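Local coordinates for GrgF (Penicillium sp. sh18, PDB 6LZH), which acts as a polyketide transferase in the biosynthesis of gregatin A, a fungal polyketide with an alkylated furanone core, at residues A125-P139 against V223-P237. Residues are numbered along the deposited sequence; the frame is centred on the assembly and turned at random.
Sequences AAFDKRVAAAIAVAP and VVQYISPTPAMMVTP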
loop_
_atom_site.group_PDB
_atom_site.type_symbol
_atom_site.label_atom_id
_atom_site.label_comp_id
_atom_site.label_asym_id
_atom_site.label_seq_id
_atom_site.Cartn_x
_atom_site.Cartn_y
_atom_site.Cartn_z
ATOM N N ALA A 125 -0.656 -14.691 -2.055
ATOM C CA ALA A 125 -1.592 -15.677 -2.595
ATOM C C ALA A 125 -2.882 -15.017 -3.068
ATOM O O ALA A 125 -3.571 -15.554 -3.945
ATOM C CB ALA A 125 -1.915 -16.733 -1.539
ATOM N N ALA A 126 -3.229 -13.872 -2.488
ATOM C CA ALA A 126 -4.429 -13.159 -2.926
ATOM C C ALA A 126 -4.295 -12.683 -4.365
ATOM O O ALA A 126 -5.295 -12.563 -5.078
ATOM C CB ALA A 126 -4.690 -11.966 -1.998
ATOM N N PHE A 127 -3.072 -12.387 -4.803
ATOM C CA PHE A 127 -2.864 -11.716 -6.077
ATOM C C PHE A 127 -2.288 -12.614 -7.162
ATOM O O PHE A 127 -2.484 -12.322 -8.352
ATOM C CB PHE A 127 -1.925 -10.510 -5.887
ATOM C CG PHE A 127 -2.413 -9.509 -4.877
ATOM C CD1 PHE A 127 -3.743 -9.107 -4.869
ATOM C CD2 PHE A 127 -1.542 -8.962 -3.940
ATOM C CE1 PHE A 127 -4.209 -8.179 -3.931
ATOM C CE2 PHE A 127 -1.996 -8.024 -3.017
ATOM C CZ PHE A 127 -3.344 -7.641 -3.016
ATOM N N ASP A 128 -1.607 -13.699 -6.795
ATOM C CA ASP A 128 -0.777 -14.441 -7.744
ATOM C C ASP A 128 -1.321 -15.854 -7.927
ATOM O O ASP A 128 -1.002 -16.759 -7.149
ATOM C CB ASP A 128 0.674 -14.461 -7.267
ATOM C CG ASP A 128 1.615 -15.075 -8.286
ATOM O OD1 ASP A 128 1.148 -15.418 -9.400
ATOM O OD2 ASP A 128 2.821 -15.215 -7.964
ATOM N N LYS A 129 -2.102 -16.063 -8.985
ATOM C CA LYS A 129 -2.683 -17.382 -9.232
ATOM C C LYS A 129 -1.685 -18.392 -9.795
ATOM O O LYS A 129 -2.078 -19.532 -10.064
ATOM C CB LYS A 129 -3.892 -17.247 -10.175
ATOM C CG LYS A 129 -5.016 -16.454 -9.559
ATOM C CD LYS A 129 -5.491 -17.108 -8.273
ATOM C CE LYS A 129 -6.171 -16.089 -7.375
ATOM N NZ LYS A 129 -5.544 -15.982 -6.034
ATOM N N ARG A 130 -0.415 -18.009 -9.994
ATOM C CA ARG A 130 0.623 -18.999 -10.251
ATOM C C ARG A 130 0.968 -19.800 -9.003
ATOM O O ARG A 130 1.619 -20.840 -9.116
ATOM C CB ARG A 130 1.889 -18.327 -10.795
ATOM C CG ARG A 130 1.640 -17.478 -12.065
ATOM C CD ARG A 130 2.864 -16.635 -12.394
ATOM N NE ARG A 130 3.219 -15.776 -11.266
ATOM C CZ ARG A 130 4.383 -15.145 -11.144
ATOM N NH1 ARG A 130 5.313 -15.259 -12.097
ATOM N NH2 ARG A 130 4.612 -14.395 -10.069
ATOM N N VAL A 131 0.551 -19.344 -7.824
ATOM C CA VAL A 131 0.822 -20.054 -6.578
ATOM C C VAL A 131 -0.180 -21.195 -6.453
ATOM O O VAL A 131 -1.387 -20.993 -6.634
ATOM C CB VAL A 131 0.739 -19.080 -5.384
ATOM C CG1 VAL A 131 0.775 -19.817 -4.055
ATOM C CG2 VAL A 131 1.863 -18.035 -5.482
ATOM N N ALA A 132 0.313 -22.399 -6.146
ATOM C CA ALA A 132 -0.563 -23.557 -6.074
ATOM C C ALA A 132 -1.224 -23.719 -4.714
ATOM O O ALA A 132 -2.303 -24.314 -4.633
ATOM C CB ALA A 132 0.216 -24.827 -6.428
ATOM N N ALA A 133 -0.621 -23.176 -3.654
ATOM C CA ALA A 133 -1.105 -23.370 -2.288
ATOM C C ALA A 133 -0.347 -22.412 -1.383
ATOM O O ALA A 133 0.763 -21.994 -1.705
ATOM C CB ALA A 133 -0.913 -24.826 -1.815
ATOM N N ALA A 134 -0.955 -22.075 -0.243
ATOM C CA ALA A 134 -0.348 -21.138 0.691
ATOM C C ALA A 134 -0.588 -21.620 2.112
ATOM O O ALA A 134 -1.691 -22.073 2.429
ATOM C CB ALA A 134 -0.917 -19.718 0.528
ATOM N N ILE A 135 0.443 -21.512 2.963
ATOM C CA ILE A 135 0.344 -21.855 4.383
ATOM C C ILE A 135 0.794 -20.662 5.213
ATOM O O ILE A 135 1.910 -20.154 5.025
ATOM C CB ILE A 135 1.202 -23.085 4.738
ATOM C CG1 ILE A 135 0.763 -24.315 3.922
ATOM C CG2 ILE A 135 1.136 -23.333 6.270
ATOM C CD1 ILE A 135 1.783 -25.500 4.014
ATOM N N ALA A 136 -0.059 -20.230 6.148
ATOM C CA ALA A 136 0.275 -19.161 7.083
ATOM C C ALA A 136 0.332 -19.735 8.495
ATOM O O ALA A 136 -0.653 -20.296 8.983
ATOM C CB ALA A 136 -0.746 -18.017 7.003
ATOM N N VAL A 137 1.485 -19.607 9.140
ATOM C CA VAL A 137 1.686 -20.091 10.501
ATOM C C VAL A 137 1.735 -18.902 11.446
ATOM O O VAL A 137 2.602 -18.029 11.309
ATOM C CB VAL A 137 2.970 -20.924 10.616
ATOM C CG1 VAL A 137 3.142 -21.366 12.046
ATOM C CG2 VAL A 137 2.944 -22.110 9.642
ATOM N N ALA A 138 0.820 -18.892 12.437
ATOM C CA ALA A 138 0.658 -17.826 13.408
ATOM C C ALA A 138 0.781 -16.440 12.767
ATOM O O ALA A 138 1.603 -15.629 13.219
ATOM C CB ALA A 138 1.663 -18.000 14.545
ATOM N N PRO A 139 -0.008 -16.125 11.729
ATOM C CA PRO A 139 0.205 -14.861 11.006
ATOM C C PRO A 139 -0.081 -13.639 11.860
ATOM O O PRO A 139 -1.019 -13.619 12.662
ATOM C CB PRO A 139 -0.775 -14.948 9.835
ATOM C CG PRO A 139 -1.856 -15.899 10.300
ATOM C CD PRO A 139 -1.067 -16.940 11.101
ATOM N N VAL A 223 -7.961 -8.160 1.619
ATOM C CA VAL A 223 -7.616 -8.839 0.374
ATOM C C VAL A 223 -7.650 -10.360 0.501
ATOM O O VAL A 223 -7.580 -11.059 -0.515
ATOM C CB VAL A 223 -6.243 -8.368 -0.161
ATOM C CG1 VAL A 223 -6.168 -6.826 -0.187
ATOM C CG2 VAL A 223 -5.088 -8.960 0.644
ATOM N N VAL A 224 -7.767 -10.898 1.723
ATOM C CA VAL A 224 -7.696 -12.359 1.849
ATOM C C VAL A 224 -8.898 -13.056 1.211
ATOM O O VAL A 224 -8.813 -14.245 0.860
ATOM C CB VAL A 224 -7.537 -12.802 3.313
ATOM C CG1 VAL A 224 -6.161 -12.421 3.826
ATOM C CG2 VAL A 224 -8.671 -12.240 4.205
ATOM N N GLN A 225 -10.011 -12.342 1.006
ATOM C CA GLN A 225 -11.138 -12.951 0.304
ATOM C C GLN A 225 -10.801 -13.285 -1.142
ATOM O O GLN A 225 -11.493 -14.112 -1.749
ATOM C CB GLN A 225 -12.370 -12.039 0.363
ATOM C CG GLN A 225 -12.261 -10.790 -0.471
ATOM C CD GLN A 225 -11.767 -9.596 0.334
ATOM O OE1 GLN A 225 -10.975 -9.748 1.282
ATOM N NE2 GLN A 225 -12.252 -8.399 -0.019
ATOM N N TYR A 226 -9.739 -12.695 -1.694
ATOM C CA TYR A 226 -9.329 -12.963 -3.071
ATOM C C TYR A 226 -8.394 -14.154 -3.209
ATOM O O TYR A 226 -8.013 -14.505 -4.333
ATOM C CB TYR A 226 -8.649 -11.735 -3.672
ATOM C CG TYR A 226 -9.486 -10.467 -3.631
ATOM C CD1 TYR A 226 -10.788 -10.450 -4.109
ATOM C CD2 TYR A 226 -8.964 -9.296 -3.123
ATOM C CE1 TYR A 226 -11.546 -9.298 -4.094
ATOM C CE2 TYR A 226 -9.716 -8.132 -3.093
ATOM C CZ TYR A 226 -11.006 -8.139 -3.581
ATOM O OH TYR A 226 -11.755 -6.975 -3.548
ATOM N N ILE A 227 -7.973 -14.773 -2.112
ATOM C CA ILE A 227 -7.098 -15.929 -2.256
ATOM C C ILE A 227 -7.813 -17.035 -3.023
ATOM O O ILE A 227 -7.273 -17.601 -3.979
ATOM C CB ILE A 227 -6.607 -16.400 -0.878
ATOM C CG1 ILE A 227 -5.755 -15.307 -0.216
ATOM C CG2 ILE A 227 -5.848 -17.731 -1.013
ATOM C CD1 ILE A 227 -5.511 -15.537 1.268
ATOM N N SER A 228 -9.047 -17.337 -2.641
ATOM C CA SER A 228 -9.745 -18.431 -3.304
ATOM C C SER A 228 -9.869 -18.124 -4.799
ATOM O O SER A 228 -10.171 -16.987 -5.178
ATOM C CB SER A 228 -11.128 -18.659 -2.694
ATOM O OG SER A 228 -11.927 -19.491 -3.522
ATOM N N PRO A 229 -9.694 -19.119 -5.678
ATOM C CA PRO A 229 -9.691 -20.543 -5.324
ATOM C C PRO A 229 -8.334 -21.190 -5.009
ATOM O O PRO A 229 -8.268 -22.433 -5.003
ATOM C CB PRO A 229 -10.313 -21.189 -6.560
ATOM C CG PRO A 229 -9.804 -20.323 -7.691
ATOM C CD PRO A 229 -9.727 -18.910 -7.138
ATOM N N THR A 230 -7.298 -20.395 -4.742
ATOM C CA THR A 230 -6.007 -20.951 -4.334
ATOM C C THR A 230 -6.109 -21.552 -2.936
ATOM O O THR A 230 -6.378 -20.819 -1.980
ATOM C CB THR A 230 -4.922 -19.875 -4.337
ATOM O OG1 THR A 230 -4.760 -19.334 -5.657
ATOM C CG2 THR A 230 -3.593 -20.472 -3.843
ATOM N N PRO A 231 -5.876 -22.856 -2.763
ATOM C CA PRO A 231 -6.026 -23.467 -1.437
ATOM C C PRO A 231 -5.099 -22.826 -0.412
ATOM O O PRO A 231 -3.917 -22.603 -0.674
ATOM C CB PRO A 231 -5.656 -24.937 -1.682
ATOM C CG PRO A 231 -5.807 -25.141 -3.138
ATOM C CD PRO A 231 -5.479 -23.838 -3.787
ATOM N N ALA A 232 -5.645 -22.546 0.771
ATOM C CA ALA A 232 -4.917 -21.836 1.814
ATOM C C ALA A 232 -5.112 -22.524 3.156
ATOM O O ALA A 232 -6.216 -22.972 3.486
ATOM C CB ALA A 232 -5.373 -20.372 1.926
ATOM N N MET A 233 -4.034 -22.618 3.926
ATOM C CA MET A 233 -4.083 -23.233 5.240
ATOM C C MET A 233 -3.582 -22.252 6.283
ATOM O O MET A 233 -2.512 -21.656 6.116
ATOM C CB MET A 233 -3.237 -24.502 5.282
ATOM C CG MET A 233 -3.170 -25.086 6.649
ATOM S SD MET A 233 -2.247 -26.654 6.590
ATOM C CE MET A 233 -2.394 -27.161 8.302
ATOM N N MET A 234 -4.327 -22.104 7.371
ATOM C CA MET A 234 -3.829 -21.344 8.502
ATOM C C MET A 234 -3.498 -22.284 9.646
ATOM O O MET A 234 -4.259 -23.221 9.937
ATOM C CB MET A 234 -4.839 -20.306 8.988
ATOM C CG MET A 234 -4.185 -19.325 9.963
ATOM S SD MET A 234 -5.336 -18.035 10.442
ATOM C CE MET A 234 -5.508 -17.098 8.919
ATOM N N VAL A 235 -2.378 -22.008 10.307
ATOM C CA VAL A 235 -1.908 -22.788 11.452
ATOM C C VAL A 235 -1.795 -21.845 12.635
ATOM O O VAL A 235 -0.882 -21.006 12.692
ATOM C CB VAL A 235 -0.577 -23.487 11.166
ATOM C CG1 VAL A 235 -0.109 -24.255 12.402
ATOM C CG2 VAL A 235 -0.741 -24.405 9.962
ATOM N N THR A 236 -2.730 -21.975 13.574
ATOM C CA THR A 236 -2.953 -20.966 14.600
ATOM C C THR A 236 -2.707 -21.584 15.970
ATOM O O THR A 236 -3.422 -22.525 16.356
ATOM C CB THR A 236 -4.383 -20.413 14.501
ATOM O OG1 THR A 236 -4.523 -19.646 13.296
ATOM C CG2 THR A 236 -4.715 -19.528 15.688
ATOM N N PRO A 237 -1.721 -21.112 16.728
ATOM C CA PRO A 237 -1.583 -21.579 18.109
ATOM C C PRO A 237 -2.823 -21.185 18.895
ATOM O O PRO A 237 -3.380 -20.105 18.693
ATOM C CB PRO A 237 -0.325 -20.858 18.610
ATOM C CG PRO A 237 0.435 -20.441 17.336
ATOM C CD PRO A 237 -0.688 -20.116 16.371
HETATM O O HOH W 1 -3.993 -20.762 -7.511
#
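Val223 CG1 approaches CZ of the Phe127 ring obliquely at 4.1 Å, while Ala126 CB lies over one face of that ring, displaced toward its rim; Tyr213 of the second subunit adds an edge-to-face partner. The Ala126 methyl sits 3.9 Å from Ile227 CG1, so the end of helix 116-127 packs on Val223, Tyr226 and Ile227. Bent at chi2 (-59°) and chi4, the Lys129 chain passes across the Thr230 side chain and brings NZ to Ile227 O at 3.1 Å, with weak bonds to Tyr226 O and Thr230 OG1. Ile227 O thus takes Lys129 NZ on one face of its carbonyl plane and Thr230 N on the other. A methionine at Lys129 would probably cost Ile227 O this donor and leave the loop at 226-230 less firmly tied. A water joins Val131 O to Thr230 OG1. Strands 133-137 and 232-237 run parallel, linked by alternating bonds from Ala134 N to Pro231 O (3.0 Å) through Ala138 N to Val235 O (2.7 Å). Ile135, Val137, Met233 and Val235 share one face, where helix 277-292 packs on Ile135 and Met233. Ala138 touches Asp240 and His269, so the strands' C-terminal ends border the probable Cys-His-Asp site of an alpha/beta hydrolase fold.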